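Local coordinates for structural protein (unclassified Rudivirus, PDB 6WQ0) that self-assembles into a helical filamentous nucleocapsid, wrapping around the viral DNA and holding it in the A-form, at residues 47-50 against 51-55; 12-15 against 16-19; 104-107 against 108-112. All coordinates share one frame; numbering follows the deposited sequence.

Contact 1: residues 47-50 against 51-55. With nucleotides of chain A.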
# COMPACT_ATOMS: atom_id res chain seq x y z
N THR C 47 7.70 -64.80 34.04
CA THR C 47 7.13 -66.10 34.37
C THR C 47 8.19 -67.18 34.40
O THR C 47 8.14 -68.08 35.24
CB THR C 47 6.02 -66.44 33.37
OG1 THR C 47 4.95 -65.51 33.51
CG2 THR C 47 5.49 -67.84 33.59
N ASN C 48 9.19 -67.10 33.52
CA ASN C 48 10.06 -68.25 33.31
C ASN C 48 11.45 -68.15 33.92
O ASN C 48 11.98 -69.17 34.36
CB ASN C 48 10.20 -68.54 31.82
CG ASN C 48 8.94 -69.11 31.23
OD1 ASN C 48 8.56 -70.23 31.54
ND2 ASN C 48 8.29 -68.34 30.37
N VAL C 49 12.07 -66.98 33.97
CA VAL C 49 13.49 -66.90 34.32
C VAL C 49 13.80 -67.23 35.78
O VAL C 49 14.87 -67.81 36.05
CB VAL C 49 14.06 -65.53 33.93
CG1 VAL C 49 15.53 -65.42 34.27
CG2 VAL C 49 13.87 -65.31 32.45
N PRO C 50 12.94 -66.90 36.77
CA PRO C 50 13.26 -67.26 38.16
C PRO C 50 13.61 -68.73 38.38
O PRO C 50 14.52 -69.04 39.17
CB PRO C 50 11.99 -66.87 38.91
CG PRO C 50 11.45 -65.75 38.15
CD PRO C 50 11.79 -65.97 36.72
N LYS C 51 12.90 -69.64 37.70
CA LYS C 51 13.16 -71.07 37.85
C LYS C 51 14.56 -71.46 37.40
O LYS C 51 15.04 -72.53 37.78
CB LYS C 51 12.14 -71.88 37.05
CG LYS C 51 10.71 -71.42 37.21
CD LYS C 51 9.82 -72.11 36.20
CE LYS C 51 8.42 -71.53 36.25
NZ LYS C 51 7.59 -71.97 35.10
N PHE C 52 15.21 -70.63 36.60
CA PHE C 52 16.55 -70.90 36.12
C PHE C 52 17.62 -70.13 36.86
O PHE C 52 18.73 -70.64 37.05
CB PHE C 52 16.63 -70.60 34.61
CG PHE C 52 15.70 -71.45 33.79
CD1 PHE C 52 14.40 -71.05 33.56
CD2 PHE C 52 16.12 -72.65 33.26
CE1 PHE C 52 13.55 -71.83 32.81
CE2 PHE C 52 15.28 -73.43 32.51
CZ PHE C 52 13.99 -73.02 32.29
N THR C 53 17.31 -68.92 37.33
CA THR C 53 18.23 -68.22 38.23
C THR C 53 18.43 -69.00 39.52
O THR C 53 19.56 -69.10 40.03
CB THR C 53 17.71 -66.82 38.53
OG1 THR C 53 16.43 -66.91 39.15
CG2 THR C 53 17.58 -66.02 37.26
N SER C 54 17.35 -69.58 40.06
CA SER C 54 17.49 -70.35 41.29
C SER C 54 18.30 -71.61 41.07
O SER C 54 19.09 -72.02 41.93
CB SER C 54 16.11 -70.68 41.85
OG SER C 54 15.39 -71.52 40.97
N VAL C 55 18.14 -72.25 39.91
CA VAL C 55 18.96 -73.41 39.57
C VAL C 55 20.42 -73.01 39.47
O VAL C 55 21.31 -73.74 39.93
CB VAL C 55 18.46 -74.07 38.27
CG1 VAL C 55 19.52 -74.98 37.68
CG2 VAL C 55 17.19 -74.85 38.52
P DT A 146 14.84 -72.59 28.08
OP1 DT A 146 13.57 -73.22 28.46
OP2 DT A 146 15.35 -72.75 26.72
O5' DT A 146 14.78 -71.01 28.37
C5' DT A 146 14.24 -70.52 29.59
C4' DT A 146 14.29 -69.00 29.66
O4' DT A 146 15.66 -68.53 29.62
C3' DT A 146 13.65 -68.27 28.50
O3' DT A 146 12.25 -68.24 28.64
C2' DT A 146 14.26 -66.88 28.67
C1' DT A 146 15.70 -67.22 29.07
N1 DT A 146 16.66 -67.17 27.93
C2 DT A 146 17.19 -65.96 27.53
O2 DT A 146 16.93 -64.90 28.06
N3 DT A 146 18.05 -66.04 26.47
C4 DT A 146 18.41 -67.18 25.79
O4 DT A 146 19.19 -67.15 24.84
C5 DT A 146 17.81 -68.40 26.26
C7 DT A 146 18.13 -69.71 25.59
C6 DT A 146 16.98 -68.34 27.29
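F52 lays its ring rim alongside the backbone of the preceding turn: N48 O lies near the ring plane, at the edge, 3.2 Å from CD1. One face of the same ring carries the sugar of DT146 of chain A, whose C5' sits 3.5 Å from CE1, offset toward the rim. CG stands anti to the carbonyl carbon (chi1 -62°), which turns the ring back toward N48 and the DNA. V49 O takes two amides, T53 N at 3.0 Å and F52 N at 2.9 Å. This is the junction of helices 27-48 and 50-64, with P50 in the first turn of the second, and it illustrates how side-chain hydroxyls can reinforce such a turn. P50 O accepts from S54 N, from T53 OG1 at 2.9 Å and from S54 OG at 3.2 Å; both hydroxyls fold between their own backbone N and carbonyl carbon to reach it. The CG2 methyl of T53 meets V49 CG1 at 3.7 Å, the two side chains crossing at about a right angle. The extended K51 runs back past T47 O, and its NZ is hydrogen-bonded to N88; F10 of a second subunit packs on V49 and P50.

Contact 2: residues 12-15 against 16-19. With nucleotides of chain A; nucleotides of chain B.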
# COMPACT_ATOMS: atom_id res chain seq x y z
N GLN C 12 15.42 -70.70 -1.86
CA GLN C 12 14.14 -70.23 -1.36
C GLN C 12 14.24 -69.79 0.10
O GLN C 12 13.68 -68.76 0.48
CB GLN C 12 13.09 -71.33 -1.51
CG GLN C 12 12.99 -71.90 -2.89
CD GLN C 12 12.10 -73.12 -2.96
OE1 GLN C 12 12.57 -74.24 -2.85
NE2 GLN C 12 10.81 -72.89 -3.14
N ARG C 13 14.95 -70.57 0.92
CA ARG C 13 15.18 -70.19 2.30
C ARG C 13 15.88 -68.85 2.39
O ARG C 13 15.48 -67.97 3.16
CB ARG C 13 16.00 -71.26 3.02
CG ARG C 13 15.29 -72.55 3.26
CD ARG C 13 16.03 -73.37 4.28
NE ARG C 13 15.92 -74.80 4.01
CZ ARG C 13 16.37 -75.74 4.82
NH1 ARG C 13 16.95 -75.42 5.96
NH2 ARG C 13 16.22 -77.02 4.50
N TYR C 14 16.95 -68.67 1.61
CA TYR C 14 17.70 -67.43 1.66
C TYR C 14 16.88 -66.26 1.13
O TYR C 14 16.93 -65.17 1.68
CB TYR C 14 19.00 -67.57 0.87
CG TYR C 14 19.79 -66.28 0.80
CD1 TYR C 14 20.44 -65.78 1.92
CD2 TYR C 14 19.88 -65.56 -0.37
CE1 TYR C 14 21.14 -64.60 1.87
CE2 TYR C 14 20.57 -64.38 -0.43
CZ TYR C 14 21.21 -63.91 0.69
OH TYR C 14 21.91 -62.73 0.63
N GLY C 15 16.09 -66.49 0.07
CA GLY C 15 15.24 -65.43 -0.44
C GLY C 15 14.22 -64.95 0.58
O GLY C 15 14.08 -63.75 0.82
N LYS C 16 13.52 -65.89 1.21
CA LYS C 16 12.50 -65.49 2.17
C LYS C 16 13.13 -64.88 3.42
O LYS C 16 12.63 -63.87 3.94
CB LYS C 16 11.60 -66.66 2.53
CG LYS C 16 10.32 -66.22 3.20
CD LYS C 16 9.27 -67.29 3.18
CE LYS C 16 8.00 -66.80 3.83
NZ LYS C 16 7.11 -67.93 4.13
N TRP C 17 14.23 -65.46 3.91
CA TRP C 17 14.89 -64.90 5.08
C TRP C 17 15.40 -63.50 4.82
O TRP C 17 15.24 -62.60 5.65
CB TRP C 17 16.04 -65.81 5.52
CG TRP C 17 16.85 -65.23 6.64
CD1 TRP C 17 16.62 -65.36 7.97
CD2 TRP C 17 18.02 -64.40 6.52
NE1 TRP C 17 17.56 -64.67 8.69
CE2 TRP C 17 18.43 -64.08 7.82
CE3 TRP C 17 18.75 -63.92 5.43
CZ2 TRP C 17 19.55 -63.28 8.06
CZ3 TRP C 17 19.85 -63.13 5.68
CH2 TRP C 17 20.24 -62.83 6.98
N ASN C 18 16.02 -63.28 3.66
CA ASN C 18 16.56 -61.97 3.34
C ASN C 18 15.44 -60.95 3.15
O ASN C 18 15.58 -59.79 3.56
CB ASN C 18 17.42 -62.08 2.09
CG ASN C 18 18.28 -60.87 1.88
OD1 ASN C 18 18.74 -60.25 2.82
ND2 ASN C 18 18.49 -60.52 0.62
N ALA C 19 14.32 -61.36 2.55
CA ALA C 19 13.19 -60.45 2.41
C ALA C 19 12.64 -60.04 3.76
O ALA C 19 12.39 -58.85 4.01
CB ALA C 19 12.09 -61.11 1.57
P DA A 151 9.72 -66.39 8.15
OP1 DA A 151 8.93 -65.98 6.98
OP2 DA A 151 9.08 -67.11 9.26
O5' DA A 151 10.93 -67.30 7.68
C5' DA A 151 11.73 -66.94 6.58
C4' DA A 151 12.84 -67.96 6.37
O4' DA A 151 13.69 -67.97 7.53
C3' DA A 151 12.37 -69.40 6.22
O3' DA A 151 12.15 -69.69 4.87
C2' DA A 151 13.55 -70.20 6.74
C1' DA A 151 14.20 -69.27 7.75
N9 DA A 151 13.96 -69.63 9.14
C8 DA A 151 13.06 -69.08 10.00
N7 DA A 151 13.10 -69.59 11.20
C5 DA A 151 14.11 -70.53 11.13
C6 DA A 151 14.65 -71.41 12.07
N6 DA A 151 14.22 -71.49 13.33
N1 DA A 151 15.65 -72.22 11.67
C2 DA A 151 16.06 -72.14 10.41
N3 DA A 151 15.64 -71.35 9.44
C4 DA A 151 14.65 -70.56 9.87
P DT A 152 11.29 -70.98 4.45
OP1 DT A 152 11.05 -70.84 3.01
OP2 DT A 152 10.14 -71.08 5.35
O5' DT A 152 12.23 -72.24 4.78
C5' DT A 152 11.71 -73.36 5.53
C4' DT A 152 12.81 -74.26 6.07
O4' DT A 152 13.22 -73.80 7.36
C3' DT A 152 12.38 -75.70 6.29
O3' DT A 152 12.71 -76.48 5.15
C2' DT A 152 13.18 -76.17 7.51
C1' DT A 152 13.71 -74.88 8.13
N1 DT A 152 13.30 -74.67 9.57
C2 DT A 152 13.82 -75.47 10.56
O2 DT A 152 14.60 -76.38 10.36
N3 DT A 152 13.38 -75.16 11.81
C4 DT A 152 12.51 -74.17 12.17
O4 DT A 152 12.18 -73.99 13.33
C5 DT A 152 12.01 -73.38 11.09
C7 DT A 152 11.04 -72.26 11.36
C6 DT A 152 12.42 -73.66 9.86
P DT B 153 24.80 -68.77 11.97
OP1 DT B 153 26.14 -68.32 11.57
OP2 DT B 153 24.57 -69.18 13.37
O5' DT B 153 23.77 -67.62 11.61
C5' DT B 153 23.91 -66.91 10.40
C4' DT B 153 22.83 -65.85 10.27
O4' DT B 153 21.52 -66.45 10.35
C3' DT B 153 22.79 -64.84 11.38
O3' DT B 153 23.84 -63.90 11.26
C2' DT B 153 21.43 -64.22 11.12
C1' DT B 153 20.60 -65.46 10.82
N1 DT B 153 19.88 -65.99 12.01
C2 DT B 153 18.71 -65.39 12.40
O2 DT B 153 18.21 -64.45 11.82
N3 DT B 153 18.13 -65.92 13.51
C4 DT B 153 18.60 -66.97 14.26
O4 DT B 153 17.99 -67.38 15.24
C5 DT B 153 19.83 -67.55 13.80
C7 DT B 153 20.44 -68.70 14.54
C6 DT B 153 20.40 -67.04 12.71
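Y14 and N18, one helical turn apart, lie side by side and point the same way, ring and amide stacked with their planes 14° apart and N18 CB over one face of the ring. Obliquely to that ring comes W17, CZ3 standing 4.3 Å from Y14 CE1. Backbone i to i+4 bonding fixes the spacing, with N18 N on Y14 O at 2.9 Å. W17, R13 and K16 face the DNA, so the same turn that packs Y14 and N18 also meets nucleic acid. W17 NE1 gives an almost straight hydrogen bond, 3.2 Å, to O2 of DT153 of chain B, while O4' of DA151 of chain A lies at the indole's edge. K16, CG anti to its own N (chi1 -164°) and extended beyond, passes DA151 of chain A, CE 3.4 Å from OP1, and its NZ forms a salt bridge with a further phosphate. R13 lays its guanidinium face over O3' of DT152 of chain A. Outward, helix 10-24 is wedged between neighbouring subunits: F45 of a second subunit stacks on W17 and Q46 of that subunit bonds Y14 OH, while I40 of a third packs against K16 and A19.

Contact 3: residues 104-107 against 108-112. With nucleotides of chain A.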
# COMPACT_ATOMS: atom_id res chain seq x y z
N LYS C 104 22.16 -87.49 31.09
CA LYS C 104 23.38 -87.98 31.72
C LYS C 104 24.24 -88.75 30.73
O LYS C 104 25.45 -88.55 30.67
CB LYS C 104 23.05 -88.85 32.93
CG LYS C 104 22.35 -88.10 34.05
CD LYS C 104 22.28 -88.92 35.31
CE LYS C 104 23.65 -89.29 35.80
NZ LYS C 104 23.58 -90.04 37.08
N ALA C 105 23.62 -89.63 29.94
CA ALA C 105 24.37 -90.32 28.89
C ALA C 105 25.04 -89.33 27.96
O ALA C 105 26.24 -89.45 27.65
CB ALA C 105 23.44 -91.25 28.11
N TYR C 106 24.29 -88.33 27.50
CA TYR C 106 24.82 -87.30 26.62
C TYR C 106 26.07 -86.66 27.20
O TYR C 106 27.12 -86.62 26.55
CB TYR C 106 23.73 -86.25 26.38
CG TYR C 106 24.11 -85.06 25.53
CD1 TYR C 106 25.03 -85.17 24.50
CD2 TYR C 106 23.53 -83.82 25.75
CE1 TYR C 106 25.36 -84.09 23.73
CE2 TYR C 106 23.85 -82.73 24.98
CZ TYR C 106 24.77 -82.87 23.97
OH TYR C 106 25.09 -81.78 23.21
N TYR C 107 25.97 -86.14 28.43
CA TYR C 107 27.07 -85.37 28.99
C TYR C 107 28.27 -86.24 29.32
O TYR C 107 29.40 -85.88 28.98
CB TYR C 107 26.60 -84.60 30.23
CG TYR C 107 26.22 -83.18 29.91
CD1 TYR C 107 27.04 -82.12 30.26
CD2 TYR C 107 25.05 -82.89 29.23
CE1 TYR C 107 26.70 -80.83 29.96
CE2 TYR C 107 24.70 -81.60 28.93
CZ TYR C 107 25.53 -80.58 29.29
OH TYR C 107 25.19 -79.29 28.99
N VAL C 108 28.05 -87.41 29.93
CA VAL C 108 29.17 -88.29 30.25
C VAL C 108 29.89 -88.75 28.99
O VAL C 108 31.11 -88.89 28.99
CB VAL C 108 28.69 -89.48 31.10
CG1 VAL C 108 29.85 -90.35 31.48
CG2 VAL C 108 28.01 -88.99 32.35
N SER C 109 29.16 -89.01 27.90
CA SER C 109 29.82 -89.58 26.74
C SER C 109 30.45 -88.51 25.86
O SER C 109 31.52 -88.74 25.28
CB SER C 109 28.84 -90.42 25.93
OG SER C 109 28.54 -91.63 26.59
N ALA C 110 29.83 -87.34 25.74
CA ALA C 110 30.35 -86.35 24.82
C ALA C 110 31.31 -85.37 25.48
O ALA C 110 32.31 -84.98 24.86
CB ALA C 110 29.20 -85.57 24.17
N TYR C 111 31.06 -84.97 26.72
CA TYR C 111 31.77 -83.86 27.32
C TYR C 111 32.63 -84.26 28.51
O TYR C 111 33.16 -83.38 29.20
CB TYR C 111 30.77 -82.77 27.73
CG TYR C 111 29.98 -82.26 26.55
CD1 TYR C 111 30.61 -81.85 25.39
CD2 TYR C 111 28.59 -82.21 26.59
CE1 TYR C 111 29.89 -81.39 24.32
CE2 TYR C 111 27.87 -81.75 25.52
CZ TYR C 111 28.53 -81.34 24.38
OH TYR C 111 27.82 -80.89 23.30
N GLY C 112 32.79 -85.55 28.76
CA GLY C 112 33.67 -86.00 29.83
C GLY C 112 33.26 -85.56 31.21
O GLY C 112 34.13 -85.33 32.06
P DA A 143 30.40 -76.47 21.25
OP1 DA A 143 30.43 -77.75 20.52
OP2 DA A 143 30.11 -75.21 20.54
O5' DA A 143 29.33 -76.59 22.44
C5' DA A 143 28.83 -77.85 22.81
C4' DA A 143 28.34 -77.82 24.24
O4' DA A 143 29.19 -76.96 25.01
C3' DA A 143 26.96 -77.25 24.45
O3' DA A 143 25.98 -78.22 24.20
C2' DA A 143 27.02 -76.91 25.93
C1' DA A 143 28.43 -76.36 26.05
N9 DA A 143 28.50 -74.92 25.91
C8 DA A 143 28.73 -74.19 24.78
N7 DA A 143 28.72 -72.90 24.98
C5 DA A 143 28.48 -72.77 26.33
C6 DA A 143 28.34 -71.66 27.17
N6 DA A 143 28.46 -70.40 26.75
N1 DA A 143 28.10 -71.89 28.47
C2 DA A 143 27.98 -73.14 28.89
N3 DA A 143 28.08 -74.27 28.20
C4 DA A 143 28.34 -74.01 26.91
P DT A 144 24.52 -77.76 23.72
OP1 DT A 144 23.76 -79.00 23.44
OP2 DT A 144 24.67 -76.73 22.69
O5' DT A 144 23.89 -77.04 25.00
C5' DT A 144 23.52 -77.79 26.14
C4' DT A 144 23.20 -76.88 27.31
O4' DT A 144 24.30 -75.98 27.57
C3' DT A 144 22.07 -75.92 27.10
O3' DT A 144 20.83 -76.57 27.15
C2' DT A 144 22.28 -75.01 28.30
C1' DT A 144 23.80 -74.85 28.27
N1 DT A 144 24.21 -73.60 27.58
C2 DT A 144 24.16 -72.42 28.28
O2 DT A 144 23.82 -72.34 29.44
N3 DT A 144 24.53 -71.32 27.57
C4 DT A 144 24.93 -71.29 26.26
O4 DT A 144 25.25 -70.25 25.70
C5 DT A 144 24.96 -72.55 25.58
C7 DT A 144 25.37 -72.63 24.15
C6 DT A 144 24.59 -73.64 26.27
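Y111 CB lies 3.6 Å from Y107 O, the acceptor of the Y111 amide. CG is anti to the carbonyl carbon (chi1 -59°), which turns the CD2-CE2 edge of the ring to the faces of Y106 and Y107. CD2 then comes over one face of Y107, 4.0 Å from Y107 CD1 and offset toward the rim, in an edge-to-face pair whose planes stand 69° apart. One atom further out, CE2 approaches Y106 CZ at 3.6 Å, and here too the edge of Y111 is turned to a face, in an offset edge-to-face pair with planes at 61°. CZ reaches the sugar of DA143 of chain A, 3.5 Å from C4'. At the tip, OH shares a hydrogen bond with Y106 OH at 2.9 Å and lies 3.2 Å from C5' of the same nucleotide. These three tyrosines form an aromatic cluster on the last turns of helix 94-111, a worked case of how residues four and five apart can gather their ring ends into one surface for DNA. Y106 OH also approaches OP1 of DT144 of chain A at 3.1 Å, though where its proton goes is not settled, and Y107 OH lies against the deoxyribose of that nucleotide. The A110 methyl sits over the centre of one face of the Y111 ring and also touches Y106 CE1. Y106 stacks on Y106 of a second subunit, whereas Y107 packs within its own chain on I75 and L118. G112, with positive phi, is the first residue to leave helical backbone angles.

In the fold
From the N terminus the chain meets the three contacts in series, each local and continuous, so none closes a long loop and none nests in or crosses another. Contact 2 lies on helix 10-24, far out on the N-terminal arm. Helix 27-48 then carries the chain to contact 1, on the opposite side of the chain's centre, where helix 50-64 begins. After helix 71-89, which touches both later contacts, the chain reaches contact 3 near the end of helix 94-111. The centres of contacts 1 and 2 are about 35 Å apart, those of 1 and 3 about 24 Å. Both the N-terminal arm and the helical body thus take part in contacts with DNA and with other subunits.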